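Local structure of protein (histonelike protein HU) (Thermotoga maritima, 1B8Z) at the interface of chains A and B. The protein binds DNA as a histone-like protein, wrapping and stabilising it so that it does not denature under extreme conditions. Residues are numbered along the deposited sequence; one frame, centred on the assembly and turned at random. Chains: chain A/B, Protein (histonelike protein HU).

Contact 1: the interface of chains A and B. Residues chain A 24, 27-28, 30-32; chain B 1, 6, 9-10, 13-14, 25, 28.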
loop_
_atom_site.group_PDB
_atom_site.type_symbol
_atom_site.label_atom_id
_atom_site.label_comp_id
_atom_site.label_asym_id
_atom_site.label_seq_id
_atom_site.Cartn_x
_atom_site.Cartn_y
_atom_site.Cartn_z
ATOM N N ILE A 24 -6.743 -5.659 -6.985
ATOM C CA ILE A 24 -6.194 -4.278 -6.978
ATOM C C ILE A 24 -5.088 -4.138 -5.960
ATOM O O ILE A 24 -4.020 -3.572 -6.283
ATOM C CB ILE A 24 -7.330 -3.259 -6.778
ATOM C CG1 ILE A 24 -8.008 -3.086 -8.148
ATOM C CG2 ILE A 24 -6.759 -1.928 -6.322
ATOM C CD1 ILE A 24 -9.358 -2.420 -8.121
ATOM N N THR A 27 -1.969 -5.735 -7.420
ATOM C CA THR A 27 -1.442 -4.919 -8.525
ATOM C C THR A 27 -0.770 -3.664 -7.994
ATOM O O THR A 27 0.280 -3.261 -8.491
ATOM C CB THR A 27 -2.574 -4.576 -9.495
ATOM O OG1 THR A 27 -3.157 -5.815 -9.941
ATOM C CG2 THR A 27 -1.983 -3.876 -10.711
ATOM N N ILE A 28 -1.324 -3.064 -6.926
ATOM C CA ILE A 28 -0.620 -1.967 -6.288
ATOM C C ILE A 28 0.728 -2.418 -5.746
ATOM O O ILE A 28 1.734 -1.724 -5.964
ATOM C CB ILE A 28 -1.477 -1.391 -5.127
ATOM C CG1 ILE A 28 -2.705 -0.693 -5.670
ATOM C CG2 ILE A 28 -0.604 -0.466 -4.262
ATOM C CD1 ILE A 28 -3.748 -0.503 -4.566
ATOM N N GLU A 30 2.596 -4.911 -6.641
ATOM C CA GLU A 30 3.489 -5.259 -7.761
ATOM C C GLU A 30 4.014 -3.979 -8.408
ATOM O O GLU A 30 5.202 -3.892 -8.739
ATOM C CB GLU A 30 2.670 -6.051 -8.770
ATOM N N THR A 31 3.141 -2.993 -8.548
ATOM C CA THR A 31 3.546 -1.726 -9.191
ATOM C C THR A 31 4.578 -0.986 -8.376
ATOM O O THR A 31 5.572 -0.452 -8.897
ATOM C CB THR A 31 2.319 -0.864 -9.490
ATOM O OG1 THR A 31 1.465 -1.624 -10.356
ATOM C CG2 THR A 31 2.691 0.439 -10.171
ATOM N N ILE A 32 4.399 -0.904 -7.050
ATOM C CA ILE A 32 5.371 -0.279 -6.168
ATOM C C ILE A 32 6.689 -1.053 -6.210
ATOM O O ILE A 32 7.769 -0.448 -6.331
ATOM C CB ILE A 32 4.830 -0.204 -4.714
ATOM C CG1 ILE A 32 3.653 0.752 -4.696
ATOM C CG2 ILE A 32 5.946 0.176 -3.737
ATOM C CD1 ILE A 32 2.911 0.760 -3.345
ATOM N N MET B 1 7.361 8.415 -9.081
ATOM C CA MET B 1 5.902 8.319 -9.402
ATOM C C MET B 1 5.085 8.917 -8.266
ATOM O O MET B 1 5.512 8.741 -7.117
ATOM C CB MET B 1 5.619 6.820 -9.519
ATOM C CG MET B 1 4.214 6.309 -9.433
ATOM S SD MET B 1 4.101 4.537 -9.665
ATOM C CE MET B 1 5.518 4.090 -10.630
ATOM N N LEU B 6 0.466 6.237 -10.002
ATOM C CA LEU B 6 0.236 4.893 -9.442
ATOM C C LEU B 6 -1.156 4.406 -9.812
ATOM O O LEU B 6 -1.293 3.249 -10.273
ATOM C CB LEU B 6 0.448 4.938 -7.915
ATOM C CG LEU B 6 0.095 3.657 -7.137
ATOM C CD1 LEU B 6 0.978 2.512 -7.583
ATOM C CD2 LEU B 6 0.257 3.920 -5.633
ATOM N N ARG B 9 -1.333 3.440 -13.596
ATOM C CA ARG B 9 -0.600 2.227 -13.909
ATOM C C ARG B 9 -1.388 1.015 -13.401
ATOM O O ARG B 9 -1.478 0.008 -14.107
ATOM C CB ARG B 9 0.793 2.179 -13.295
ATOM C CG ARG B 9 1.717 3.272 -13.841
ATOM C CD ARG B 9 3.148 3.013 -13.388
ATOM N NE ARG B 9 4.058 4.006 -13.972
ATOM C CZ ARG B 9 4.788 3.789 -15.062
ATOM N NH1 ARG B 9 4.729 2.622 -15.695
ATOM N NH2 ARG B 9 5.588 4.749 -15.520
ATOM N N VAL B 10 -1.897 1.128 -12.167
ATOM C CA VAL B 10 -2.652 -0.027 -11.657
ATOM C C VAL B 10 -3.921 -0.234 -12.443
ATOM O O VAL B 10 -4.301 -1.399 -12.716
ATOM C CB VAL B 10 -2.943 0.219 -10.145
ATOM C CG1 VAL B 10 -3.972 -0.784 -9.612
ATOM C CG2 VAL B 10 -1.637 0.166 -9.392
ATOM N N LYS B 13 -3.037 -2.107 -15.664
ATOM C CA LYS B 13 -2.604 -3.487 -15.453
ATOM C C LYS B 13 -3.763 -4.386 -15.040
ATOM O O LYS B 13 -3.828 -5.547 -15.488
ATOM C CB LYS B 13 -1.528 -3.605 -14.391
ATOM C CG LYS B 13 -0.169 -3.006 -14.735
ATOM C CD LYS B 13 0.736 -3.265 -13.543
ATOM C CE LYS B 13 2.050 -2.512 -13.619
ATOM N NZ LYS B 13 2.977 -3.007 -12.564
ATOM N N ALA B 14 -4.636 -3.881 -14.169
ATOM C CA ALA B 14 -5.730 -4.727 -13.705
ATOM C C ALA B 14 -6.933 -4.673 -14.620
ATOM O O ALA B 14 -7.911 -5.389 -14.382
ATOM C CB ALA B 14 -6.132 -4.230 -12.324
ATOM N N LEU B 25 -7.618 2.052 -3.408
ATOM C CA LEU B 25 -6.349 2.515 -2.859
ATOM C C LEU B 25 -6.560 3.399 -1.646
ATOM O O LEU B 25 -5.930 3.203 -0.608
ATOM C CB LEU B 25 -5.593 3.295 -3.949
ATOM C CG LEU B 25 -4.319 3.980 -3.479
ATOM C CD1 LEU B 25 -3.275 3.016 -2.956
ATOM C CD2 LEU B 25 -3.715 4.855 -4.586
ATOM N N ILE B 28 -7.580 1.228 1.271
ATOM C CA ILE B 28 -6.414 0.550 1.808
ATOM C C ILE B 28 -5.596 1.502 2.680
ATOM O O ILE B 28 -5.227 1.154 3.805
ATOM C CB ILE B 28 -5.515 0.007 0.661
ATOM C CG1 ILE B 28 -6.235 -1.147 -0.023
ATOM C CG2 ILE B 28 -4.158 -0.435 1.232
ATOM C CD1 ILE B 28 -5.612 -1.416 -1.403
#
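A:Thr31 meets chain B with both branches of its side chain. Its hydroxyl OG1 accepts a hydrogen bond from the side-chain amino NZ of B:Lys13 at 3.0 Å. Its methyl CG2, the other branch, rests on CD1 of B:Leu6 at 3.7 Å, with CB and CD of B:Arg9 beside it. B:Val10 fills the middle. Its CG1 touches CG2 of A:Thr27 at 3.8 Å, and its CG2 lies against CA of A:Ile28 at 3.9 Å. A:Thr27 and B:Lys13 run alongside each other, antiparallel, and CG2 of the threonine packs on CB of the lysine at 3.7 Å. Further in, A:Ile28 and B:Ile28 meet tip to tip, CD1 to CD1 at 3.8 Å, and B:Leu25 crosses obliquely beside them. Torsions and a side-chain-to-backbone bond set these groups. A:Thr31 has OG1 beside its own backbone N (chi1 -59°), and OG1 donates to the carbonyl O of A:Thr27 at 2.8 Å, from above the carbonyl plane. B:Lys13 is extended beyond CG, which carries NZ past A:Thr27 to the hydroxyl of A:Thr31. An alanine at A:Thr31 would probably lose the lysine bond and the methyl packing on B:Leu6. The patch seats helix 18-37 of chain A against helix 3-14 of chain B and so helps to hold the HU dimer together.

Contact 2: the interface of chains A and B. Residues chain A 10, 16, 21, 24; chain B 16, 20-21, 24.
This is a small apolar patch of the HU dimer interface, on the two-fold axis, where helix 18-37 of one chain crosses its copy. It joins the two subunits by side-chain packing, and no polar bond crosses it. A:Ile24 and B:Ile24 form its centre. The two side chains cross at about a right angle and touch at the branch methyls and at the tips. The branch methyls meet CG2 to CG2, with CG2 of A:Ile24 3.6 Å from CG2 of B:Ile24. Both residues hold CG1 beside the backbone N and CG2 anti to it (chi1 -80° in A:Ile24 and -72° in B:Ile24). The chains are extended at chi2, which carries each CD1 away from its own helix. A:Val21, B:Val21, A:Ala16 and B:Ala16 border the pair more loosely. CG2 of B:Val21 stands 4.2 Å from CD1 of A:Ile24, the two side chains crossing obliquely. An alanine at A:Ile24 would remove CG1, CG2 and CD1, and would probably loosen the packing against B:Ile24 at the axis. The tip contact is tighter than usual for two methyls: CD1 of A:Ile24 lies 3.5 Å from CD1 of B:Ile24.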
loop_
_atom_site.group_PDB
_atom_site.type_symbol
_atom_site.label_atom_id
_atom_site.label_comp_id
_atom_site.label_asym_id
_atom_site.label_seq_id
_atom_site.Cartn_x
_atom_site.Cartn_y
_atom_site.Cartn_z
ATOM N N VAL A 10 -11.070 -3.847 3.889
ATOM C CA VAL A 10 -11.269 -2.923 2.762
ATOM C C VAL A 10 -12.485 -3.263 1.938
ATOM O O VAL A 10 -13.227 -2.366 1.473
ATOM C CB VAL A 10 -9.974 -2.949 1.892
ATOM C CG1 VAL A 10 -10.200 -2.210 0.575
ATOM C CG2 VAL A 10 -8.877 -2.353 2.748
ATOM N N ALA A 16 -17.004 -3.525 -1.935
ATOM C CA ALA A 16 -16.427 -4.204 -3.065
ATOM C C ALA A 16 -16.288 -5.706 -2.810
ATOM O O ALA A 16 -16.265 -6.139 -1.658
ATOM C CB ALA A 16 -15.019 -3.623 -3.298
ATOM N N VAL A 21 -10.815 -6.533 -4.621
ATOM C CA VAL A 21 -9.880 -5.871 -3.702
ATOM C C VAL A 21 -8.553 -6.607 -3.754
ATOM O O VAL A 21 -7.517 -5.952 -3.809
ATOM C CB VAL A 21 -10.452 -5.860 -2.278
ATOM C CG1 VAL A 21 -9.397 -5.368 -1.298
ATOM C CG2 VAL A 21 -11.706 -4.994 -2.217
ATOM N N ILE A 24 -6.743 -5.659 -6.985
ATOM C CA ILE A 24 -6.194 -4.278 -6.978
ATOM C C ILE A 24 -5.088 -4.138 -5.960
ATOM O O ILE A 24 -4.020 -3.572 -6.283
ATOM C CB ILE A 24 -7.330 -3.259 -6.778
ATOM C CG1 ILE A 24 -8.008 -3.086 -8.148
ATOM C CG2 ILE A 24 -6.759 -1.928 -6.322
ATOM C CD1 ILE A 24 -9.358 -2.420 -8.121
ATOM N N ALA B 16 -9.068 -2.175 -14.743
ATOM C CA ALA B 16 -10.066 -1.584 -13.887
ATOM C C ALA B 16 -10.251 -0.097 -14.177
ATOM O O ALA B 16 -9.354 0.535 -14.759
ATOM C CB ALA B 16 -9.571 -1.718 -12.436
ATOM N N ASP B 20 -12.434 3.174 -9.555
ATOM C CA ASP B 20 -12.501 2.042 -8.632
ATOM C C ASP B 20 -11.131 1.813 -7.990
ATOM O O ASP B 20 -11.069 1.509 -6.801
ATOM C CB ASP B 20 -12.954 0.777 -9.362
ATOM C CG ASP B 20 -14.407 0.925 -9.813
ATOM O OD1 ASP B 20 -15.166 1.665 -9.168
ATOM O OD2 ASP B 20 -14.766 0.260 -10.800
ATOM N N VAL B 21 -10.070 1.989 -8.770
ATOM C CA VAL B 21 -8.714 1.861 -8.228
ATOM C C VAL B 21 -8.508 2.934 -7.163
ATOM O O VAL B 21 -7.981 2.624 -6.095
ATOM C CB VAL B 21 -7.646 1.967 -9.323
ATOM C CG1 VAL B 21 -6.263 2.020 -8.699
ATOM C CG2 VAL B 21 -7.780 0.770 -10.271
ATOM N N ILE B 24 -10.397 1.984 -4.002
ATOM C CA ILE B 24 -9.774 0.872 -3.233
ATOM C C ILE B 24 -8.432 1.285 -2.673
ATOM O O ILE B 24 -8.143 1.011 -1.487
ATOM C CB ILE B 24 -9.729 -0.396 -4.087
ATOM C CG1 ILE B 24 -11.167 -0.930 -4.217
ATOM C CG2 ILE B 24 -8.849 -1.442 -3.419
ATOM C CD1 ILE B 24 -11.369 -1.934 -5.315
#

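Contact 3: the interface of chains A and B. Residues chain A 1-3, 6, 25, 29; chain B 28, 42-44, 47.
The phenyl ring of B:Phe47 carries the methyl CD2 of A:Leu29 on one face. This methyl sits 3.7 Å from the ring centroid, over its centre, in a CH-pi contact. It is nearly equally far from all the ring carbons. The ring is placed there by a CG anti to the backbone N (chi1 -172°). The other branch of A:Leu29, CD1, turns to B:Ile44 and touches its CG2 at 3.8 Å. The leucine thus packs on two residues of chain B at once. B:Ile44 holds CG2 anti to its backbone N and CG1 beside it (chi1 -62°), so its two arms serve different partners. The longer arm ends in CD1, which meets CD2 of A:Leu6 at 4.0 Å. The methylene CD of A:Lys3, on an extended chain, passes near CG2 at about a right angle. At the helix side of the patch, CD1 of A:Leu25 crosses obliquely to CD1 of B:Ile28 at 4.0 Å. The polar contacts use main-chain atoms. Water 1 bridges the backbone N of A:Lys3 and the carbonyl O of B:Gln43. The patch fastens the N-terminal segment of chain A to strand 42-44 of chain B in the dimer. There the backbone N of B:Gln43 donates to O of A:Met1 at 2.9 Å, nearly straight at the hydrogen (177°) and nearly along the C=O axis.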
loop_
_atom_site.group_PDB
_atom_site.type_symbol
_atom_site.label_atom_id
_atom_site.label_comp_id
_atom_site.label_asym_id
_atom_site.label_seq_id
_atom_site.Cartn_x
_atom_site.Cartn_y
_atom_site.Cartn_z
ATOM N N MET A 1 -2.754 -7.139 12.136
ATOM C CA MET A 1 -3.572 -7.558 10.958
ATOM C C MET A 1 -2.711 -8.154 9.863
ATOM O O MET A 1 -1.606 -7.636 9.680
ATOM C CB MET A 1 -4.240 -6.263 10.474
ATOM C CG MET A 1 -4.937 -6.289 9.144
ATOM S SD MET A 1 -5.640 -4.697 8.733
ATOM C CE MET A 1 -6.237 -4.055 10.275
ATOM N N ASN A 2 -3.114 -9.208 9.166
ATOM C CA ASN A 2 -2.411 -9.766 8.043
ATOM C C ASN A 2 -3.134 -9.357 6.747
ATOM O O ASN A 2 -4.118 -8.601 6.784
ATOM C CB ASN A 2 -2.213 -11.280 8.064
ATOM C CG ASN A 2 -3.503 -12.054 8.134
ATOM O OD1 ASN A 2 -4.598 -11.579 7.828
ATOM N ND2 ASN A 2 -3.371 -13.318 8.571
ATOM N N LYS A 3 -2.588 -9.786 5.624
ATOM C CA LYS A 3 -3.118 -9.394 4.305
ATOM C C LYS A 3 -4.552 -9.807 4.124
ATOM O O LYS A 3 -5.371 -9.055 3.595
ATOM C CB LYS A 3 -2.210 -9.998 3.218
ATOM C CG LYS A 3 -2.629 -9.560 1.809
ATOM C CD LYS A 3 -1.716 -10.291 0.826
ATOM C CE LYS A 3 -2.070 -9.932 -0.609
ATOM N NZ LYS A 3 -1.135 -10.625 -1.562
ATOM N N LEU A 6 -6.742 -7.469 6.015
ATOM C CA LEU A 6 -6.754 -6.174 5.316
ATOM C C LEU A 6 -7.731 -6.220 4.154
ATOM O O LEU A 6 -8.518 -5.262 3.973
ATOM C CB LEU A 6 -5.315 -5.843 4.854
ATOM C CG LEU A 6 -5.153 -4.588 3.969
ATOM C CD1 LEU A 6 -5.539 -3.327 4.708
ATOM C CD2 LEU A 6 -3.709 -4.502 3.456
ATOM N N LEU A 25 -5.224 -4.747 -4.768
ATOM C CA LEU A 25 -4.123 -4.680 -3.811
ATOM C C LEU A 25 -2.858 -5.317 -4.339
ATOM O O LEU A 25 -1.779 -4.725 -4.275
ATOM C CB LEU A 25 -4.562 -5.385 -2.510
ATOM C CG LEU A 25 -3.455 -5.553 -1.472
ATOM C CD1 LEU A 25 -2.848 -4.246 -1.017
ATOM C CD2 LEU A 25 -3.973 -6.358 -0.273
ATOM N N LEU A 29 0.812 -3.527 -5.021
ATOM C CA LEU A 29 2.082 -3.987 -4.470
ATOM C C LEU A 29 3.087 -4.331 -5.568
ATOM O O LEU A 29 4.248 -3.958 -5.383
ATOM C CB LEU A 29 1.878 -5.191 -3.552
ATOM C CG LEU A 29 0.933 -4.900 -2.370
ATOM C CD1 LEU A 29 0.656 -6.207 -1.638
ATOM C CD2 LEU A 29 1.497 -3.825 -1.456
ATOM N N ILE B 28 -7.580 1.228 1.271
ATOM C CA ILE B 28 -6.414 0.550 1.808
ATOM C C ILE B 28 -5.596 1.502 2.680
ATOM O O ILE B 28 -5.227 1.154 3.805
ATOM C CB ILE B 28 -5.515 0.007 0.661
ATOM C CG1 ILE B 28 -6.235 -1.147 -0.023
ATOM C CG2 ILE B 28 -4.158 -0.435 1.232
ATOM C CD1 ILE B 28 -5.612 -1.416 -1.403
ATOM N N VAL B 42 0.438 -3.991 10.641
ATOM C CA VAL B 42 -0.188 -4.391 9.374
ATOM C C VAL B 42 0.900 -5.167 8.641
ATOM O O VAL B 42 1.839 -4.574 8.090
ATOM C CB VAL B 42 -0.766 -3.271 8.501
ATOM C CG1 VAL B 42 -1.344 -3.848 7.225
ATOM C CG2 VAL B 42 -1.810 -2.505 9.317
ATOM N N GLN B 43 0.783 -6.480 8.619
ATOM C CA GLN B 43 1.792 -7.361 8.036
ATOM C C GLN B 43 1.308 -7.909 6.719
ATOM O O GLN B 43 0.257 -8.543 6.664
ATOM C CB GLN B 43 2.046 -8.524 9.015
ATOM C CG GLN B 43 3.274 -9.347 8.611
ATOM C CD GLN B 43 4.208 -9.551 9.798
ATOM O OE1 GLN B 43 3.775 -9.597 10.955
ATOM N NE2 GLN B 43 5.496 -9.683 9.516
ATOM N N ILE B 44 2.007 -7.578 5.625
ATOM C CA ILE B 44 1.570 -8.038 4.315
ATOM C C ILE B 44 2.640 -8.989 3.788
ATOM O O ILE B 44 3.718 -8.543 3.390
ATOM C CB ILE B 44 1.408 -6.872 3.315
ATOM C CG1 ILE B 44 0.323 -5.931 3.847
ATOM C CG2 ILE B 44 1.053 -7.392 1.930
ATOM C CD1 ILE B 44 0.268 -4.576 3.162
ATOM N N PHE B 47 5.656 -8.457 1.062
ATOM C CA PHE B 47 5.871 -7.028 0.906
ATOM C C PHE B 47 6.553 -6.438 2.120
ATOM O O PHE B 47 7.703 -5.974 2.037
ATOM C CB PHE B 47 4.582 -6.296 0.529
ATOM C CG PHE B 47 4.788 -4.848 0.180
ATOM C CD1 PHE B 47 5.312 -4.477 -1.056
ATOM C CD2 PHE B 47 4.429 -3.863 1.075
ATOM C CE1 PHE B 47 5.487 -3.137 -1.357
ATOM C CE2 PHE B 47 4.605 -2.519 0.778
ATOM C CZ PHE B 47 5.132 -2.165 -0.446
HETATM O O HOH W 1 0.077 -11.430 5.350
#

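Contact 4: the interface of chains A and B. Residues chain A 32-33, 36-37, 50, 52, 76-77; chain B 47, 79, 81, 85-86, 88-89.
B:Val89, near the chain end in helix 83-89, splits at CB into two methyls that find different partners in chain A. CG1, anti to the backbone N (chi1 159°), reaches tip to tip toward A:Val52 and meets its CG2 at 3.5 Å. CG2, beside the backbone N, presses on CB of A:Leu36 at 3.5 Å. One turn back, B:Leu85 runs alongside A:Thr33, antiparallel to it, with CD1 3.7 Å from the threonine OG1. Its other methyl, CD2, faces CB of A:Pro77 at 4.1 Å. The A:Pro77 ring also crosses B:Pro81 at about a right angle, CG to CB, at a tight 3.3 Å. The aromatic groups lie beside this. CE2 of A:Phe50 approaches CZ of B:Phe47 at 4.0 Å, the side chains crossing obliquely. The same CE2 stands over the centre of the B:Phe79 ring, 4.3 Å above its plane. CD2 of B:Leu85 lies in plane at the edge of that ring, and N of B:Pro81 lies over the opposite face, toward the rim. No polar bond crosses this patch. It packs the C-terminal helix of chain B onto helix 18-37 and the sheet region of chain A, and probably extends the hydrophobic core across the dimer.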
loop_
_atom_site.group_PDB
_atom_site.type_symbol
_atom_site.label_atom_id
_atom_site.label_comp_id
_atom_site.label_asym_id
_atom_site.label_seq_id
_atom_site.Cartn_x
_atom_site.Cartn_y
_atom_site.Cartn_z
ATOM N N ILE A 32 4.399 -0.904 -7.050
ATOM C CA ILE A 32 5.371 -0.279 -6.168
ATOM C C ILE A 32 6.689 -1.053 -6.210
ATOM O O ILE A 32 7.769 -0.448 -6.331
ATOM C CB ILE A 32 4.830 -0.204 -4.714
ATOM C CG1 ILE A 32 3.653 0.752 -4.696
ATOM C CG2 ILE A 32 5.946 0.176 -3.737
ATOM C CD1 ILE A 32 2.911 0.760 -3.345
ATOM N N THR A 33 6.651 -2.375 -6.171
ATOM C CA THR A 33 7.859 -3.205 -6.215
ATOM C C THR A 33 8.604 -2.992 -7.528
ATOM O O THR A 33 9.824 -2.817 -7.449
ATOM C CB THR A 33 7.478 -4.691 -6.072
ATOM O OG1 THR A 33 6.892 -4.863 -4.778
ATOM C CG2 THR A 33 8.699 -5.588 -6.216
ATOM N N LEU A 36 10.382 0.456 -7.452
ATOM C CA LEU A 36 11.539 0.420 -6.566
ATOM C C LEU A 36 12.690 -0.378 -7.187
ATOM O O LEU A 36 13.857 0.004 -7.016
ATOM C CB LEU A 36 11.188 -0.181 -5.204
ATOM C CG LEU A 36 10.211 0.680 -4.388
ATOM C CD1 LEU A 36 9.905 -0.031 -3.074
ATOM C CD2 LEU A 36 10.711 2.081 -4.138
ATOM N N ALA A 37 12.346 -1.406 -7.943
ATOM C CA ALA A 37 13.370 -2.234 -8.606
ATOM C C ALA A 37 14.110 -1.438 -9.675
ATOM O O ALA A 37 15.268 -1.772 -9.991
ATOM C CB ALA A 37 12.720 -3.447 -9.234
ATOM N N PHE A 50 7.932 5.677 -0.753
ATOM C CA PHE A 50 8.759 4.469 -0.766
ATOM C C PHE A 50 9.956 4.800 -1.666
ATOM O O PHE A 50 9.741 5.358 -2.742
ATOM C CB PHE A 50 8.023 3.280 -1.367
ATOM C CG PHE A 50 6.865 2.800 -0.535
ATOM C CD1 PHE A 50 5.613 3.357 -0.674
ATOM C CD2 PHE A 50 7.088 1.813 0.416
ATOM C CE1 PHE A 50 4.555 2.908 0.103
ATOM C CE2 PHE A 50 6.035 1.366 1.201
ATOM C CZ PHE A 50 4.783 1.905 1.033
ATOM N N VAL A 52 14.451 3.773 -2.523
ATOM C CA VAL A 52 15.566 2.846 -2.308
ATOM C C VAL A 52 16.801 3.666 -1.945
ATOM O O VAL A 52 17.020 4.756 -2.496
ATOM C CB VAL A 52 15.822 1.988 -3.555
ATOM C CG1 VAL A 52 17.027 1.052 -3.396
ATOM C CG2 VAL A 52 14.643 1.076 -3.911
ATOM N N VAL A 76 18.482 -0.895 -0.572
ATOM C CA VAL A 76 17.397 -1.410 0.265
ATOM C C VAL A 76 16.203 -0.463 0.237
ATOM O O VAL A 76 16.329 0.757 0.156
ATOM C CB VAL A 76 17.851 -1.638 1.716
ATOM C CG1 VAL A 76 19.140 -2.456 1.732
ATOM C CG2 VAL A 76 18.061 -0.338 2.477
ATOM N N PRO A 77 15.027 -1.053 0.293
ATOM C CA PRO A 77 13.771 -0.302 0.300
ATOM C C PRO A 77 13.538 0.446 1.620
ATOM O O PRO A 77 13.820 -0.128 2.683
ATOM C CB PRO A 77 12.698 -1.392 0.218
ATOM C CG PRO A 77 13.304 -2.562 0.888
ATOM C CD PRO A 77 14.785 -2.441 0.666
ATOM N N PHE B 47 5.656 -8.457 1.062
ATOM C CA PHE B 47 5.871 -7.028 0.906
ATOM C C PHE B 47 6.553 -6.438 2.120
ATOM O O PHE B 47 7.703 -5.974 2.037
ATOM C CB PHE B 47 4.582 -6.296 0.529
ATOM C CG PHE B 47 4.788 -4.848 0.180
ATOM C CD1 PHE B 47 5.312 -4.477 -1.056
ATOM C CD2 PHE B 47 4.429 -3.863 1.075
ATOM C CE1 PHE B 47 5.487 -3.137 -1.357
ATOM C CE2 PHE B 47 4.605 -2.519 0.778
ATOM C CZ PHE B 47 5.132 -2.165 -0.446
ATOM N N PHE B 79 8.124 1.129 8.616
ATOM C CA PHE B 79 7.932 0.078 7.640
ATOM C C PHE B 79 9.148 -0.837 7.648
ATOM O O PHE B 79 10.301 -0.391 7.504
ATOM C CB PHE B 79 7.748 0.622 6.212
ATOM C CG PHE B 79 7.643 -0.426 5.146
ATOM C CD1 PHE B 79 6.526 -1.234 5.055
ATOM C CD2 PHE B 79 8.665 -0.616 4.225
ATOM C CE1 PHE B 79 6.407 -2.195 4.060
ATOM C CE2 PHE B 79 8.566 -1.574 3.233
ATOM C CZ PHE B 79 7.439 -2.380 3.160
ATOM N N PRO B 81 10.645 -3.794 5.472
ATOM C CA PRO B 81 10.535 -4.540 4.217
ATOM C C PRO B 81 10.664 -6.056 4.418
ATOM O O PRO B 81 11.469 -6.454 5.306
ATOM C CB PRO B 81 11.769 -4.096 3.425
ATOM C CG PRO B 81 12.781 -3.787 4.457
ATOM C CD PRO B 81 12.014 -3.331 5.665
ATOM N N LEU B 85 10.644 -8.451 -0.955
ATOM C CA LEU B 85 10.800 -7.097 -1.481
ATOM C C LEU B 85 12.284 -6.735 -1.555
ATOM O O LEU B 85 12.775 -6.278 -2.589
ATOM C CB LEU B 85 10.049 -6.076 -0.638
ATOM C CG LEU B 85 10.176 -4.601 -0.984
ATOM C CD1 LEU B 85 9.751 -4.321 -2.424
ATOM C CD2 LEU B 85 9.337 -3.762 -0.028
ATOM N N LYS B 86 12.993 -7.001 -0.463
ATOM C CA LYS B 86 14.436 -6.767 -0.416
ATOM C C LYS B 86 15.155 -7.501 -1.540
ATOM O O LYS B 86 15.972 -6.887 -2.242
ATOM C CB LYS B 86 14.956 -7.179 0.964
ATOM N N LYS B 88 13.928 -8.492 -4.491
ATOM C CA LYS B 88 13.547 -7.905 -5.767
ATOM C C LYS B 88 14.170 -6.536 -6.008
ATOM O O LYS B 88 14.356 -6.134 -7.162
ATOM C CB LYS B 88 12.022 -7.785 -5.886
ATOM N N VAL B 89 14.496 -5.816 -4.949
ATOM C CA VAL B 89 15.053 -4.471 -5.040
ATOM C C VAL B 89 16.634 -4.519 -4.894
ATOM O O VAL B 89 17.344 -3.579 -5.278
ATOM C CB VAL B 89 14.427 -3.598 -3.934
ATOM C CG1 VAL B 89 15.272 -2.370 -3.591
ATOM C CG2 VAL B 89 13.045 -3.059 -4.309
#

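Helix 18-37 of chain A runs through all four contacts. Contacts 1 and 2 lie about 10 Å apart between the centres of their C-alpha atoms and share A:Ile24. Contact 1 is about 14 Å from contact 3, with B:Ile28 in common, and about 14 Å from contact 4, with A:Ile32 in common. Contacts 3 and 4 share B:Phe47 at about 15 Å. The widest separation, about 22 Å, is between contacts 2 and 4. Shared residues therefore join the patches into one interface. Its two-fold symmetry repeats each patch with the chains exchanged. Together the patches spread contact along both chains, as fits the intertwined HU dimer.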